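Local atomic coordinates of Mlr7391 protein (Mesorhizobium loti, PDB entry 3HK4), a protein that is of unknown function but has a SnoaL-like, NTF2-like fold and may act as a polyketide cyclase. Residues A[31-35]-A[36-40]. Sequence-based numbering, arbitrary orientation.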
loop_
_atom_site.group_PDB
_atom_site.type_symbol
_atom_site.label_atom_id
_atom_site.label_comp_id
_atom_site.label_asym_id
_atom_site.label_seq_id
_atom_site.Cartn_x
_atom_site.Cartn_y
_atom_site.Cartn_z
ATOM N N GLU A 31 23.264 1.156 -8.354
ATOM C CA GLU A 31 24.053 2.104 -7.595
ATOM C C GLU A 31 23.143 3.063 -6.842
ATOM O O GLU A 31 23.389 3.409 -5.696
ATOM C CB GLU A 31 25.024 2.850 -8.525
ATOM C CG GLU A 31 26.185 1.969 -9.008
ATOM C CD GLU A 31 27.097 2.647 -10.058
ATOM O OE1 GLU A 31 26.911 3.852 -10.373
ATOM O OE2 GLU A 31 28.002 1.953 -10.583
ATOM N N LEU A 32 22.092 3.529 -7.509
ATOM C CA LEU A 32 21.142 4.382 -6.861
ATOM C C LEU A 32 20.482 3.696 -5.667
ATOM O O LEU A 32 20.372 4.292 -4.560
ATOM C CB LEU A 32 20.103 4.902 -7.901
ATOM C CG LEU A 32 20.579 5.947 -8.877
ATOM C CD1 LEU A 32 19.523 6.143 -10.039
ATOM C CD2 LEU A 32 20.826 7.252 -8.184
ATOM N N LEU A 33 20.091 2.443 -5.821
ATOM C CA LEU A 33 19.496 1.716 -4.657
ATOM C C LEU A 33 20.516 1.566 -3.546
ATOM O O LEU A 33 20.187 1.845 -2.365
ATOM C CB LEU A 33 18.944 0.341 -5.017
ATOM C CG LEU A 33 17.810 0.270 -6.054
ATOM C CD1 LEU A 33 17.236 -1.168 -6.103
ATOM C CD2 LEU A 33 16.728 1.283 -5.854
ATOM N N LYS A 34 21.744 1.154 -3.881
ATOM C CA LYS A 34 22.792 1.041 -2.855
ATOM C C LYS A 34 23.018 2.343 -2.082
ATOM O O LYS A 34 23.281 2.322 -0.882
ATOM C CB LYS A 34 24.127 0.635 -3.454
ATOM C CG LYS A 34 24.184 -0.784 -3.947
ATOM C CD LYS A 34 25.577 -1.046 -4.460
ATOM C CE LYS A 34 25.725 -2.442 -4.939
ATOM N NZ LYS A 34 27.082 -2.651 -5.430
ATOM N N GLN A 35 22.956 3.466 -2.796
ATOM C CA GLN A 35 23.144 4.810 -2.216
ATOM C C GLN A 35 21.949 5.304 -1.407
ATOM O O GLN A 35 22.013 6.357 -0.780
ATOM C CB GLN A 35 23.460 5.797 -3.319
ATOM C CG GLN A 35 24.857 5.583 -3.940
ATOM C CD GLN A 35 25.025 6.242 -5.305
ATOM O OE1 GLN A 35 24.246 7.129 -5.682
ATOM N NE2 GLN A 35 26.028 5.785 -6.064
ATOM N N GLY A 36 20.853 4.575 -1.466
ATOM C CA GLY A 36 19.637 4.873 -0.721
ATOM C C GLY A 36 18.667 5.721 -1.506
ATOM O O GLY A 36 17.668 6.097 -0.954
ATOM N N ASP A 37 18.939 5.986 -2.794
ATOM C CA ASP A 37 18.089 6.853 -3.598
ATOM C C ASP A 37 17.032 6.054 -4.312
ATOM O O ASP A 37 16.904 6.067 -5.549
ATOM C CB ASP A 37 18.937 7.650 -4.578
ATOM C CG ASP A 37 18.172 8.782 -5.210
ATOM O OD1 ASP A 37 16.992 9.012 -4.849
ATOM O OD2 ASP A 37 18.779 9.457 -6.043
ATOM N N ASN A 38 16.229 5.391 -3.499
ATOM C CA ASN A 38 15.182 4.528 -3.993
ATOM C C ASN A 38 14.170 5.321 -4.792
ATOM O O ASN A 38 13.738 4.934 -5.868
ATOM C CB ASN A 38 14.524 3.783 -2.822
ATOM C CG ASN A 38 15.484 2.855 -2.117
ATOM O OD1 ASN A 38 15.320 1.662 -2.175
ATOM N ND2 ASN A 38 16.514 3.399 -1.479
ATOM N N ALA A 39 13.802 6.483 -4.283
ATOM C CA ALA A 39 12.830 7.314 -5.010
ATOM C C ALA A 39 13.385 7.831 -6.316
ATOM O O ALA A 39 12.648 7.937 -7.323
ATOM C CB ALA A 39 12.311 8.499 -4.123
ATOM N N GLY A 40 14.675 8.105 -6.358
ATOM C CA GLY A 40 15.276 8.612 -7.570
ATOM C C GLY A 40 15.367 7.572 -8.660
ATOM O O GLY A 40 15.135 7.850 -9.841
#
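Asp37 and Gly36 turn their amides back onto the final turn of helix 22-34, and these two backbone hydrogen bonds define the junction. Asp37 N reaches Leu32 O at 2.8 Å, its donor tilted only 29° from the carbonyl plane. Gly36 N, 3.0 Å from Leu33 O, stands well above the plane of the Leu33 carbonyl. Gly36 has phi 92°, and a CB built on it would collide with the carbonyl oxygen of Gln35, which accounts for a residue without a side chain at this point. Positive phi together with the two backward bonds meets the definition of a Schellman motif. Helix 38-45 starts almost at once, so this surface turn joins the first two helices of the NTF2-like fold.

Capping on the second helix rests on Asp37, its N-cap residue. With CG anti to the backbone N (chi1 -167°), the carboxylate is directed at the first turn of helix 38-45, where Asp37 OD1 accepts from Gly40 N at 2.9 Å, the donor standing above the carboxylate plane. Asn38 adds a second side-chain bond: its ND2 lies 3.0 Å from Gly36 O, which sits in the amide plane of Asn38, although the donor stands above the plane of the Gly36 carbonyl, not on a lone pair.

Van der Waals contacts set leucine methyls against polar side chains. The Leu32 and Asp37 side chains run alongside each other, CD2 of Leu32 meeting OD2 of Asp37 at 3.7 Å. An alanine in place of Asp37 removes the carboxylate, which would probably leave Gly40 N without its capping acceptor and Leu32 CD2 without the OD2 beside it. Leu33 crosses Asn38 at about a right angle, its CD2 4.0 Å from Asn38 OD1; the same leucine also touches Ala41 of helix 38-45 and both Leu99 and Phe101 on strand 96-107.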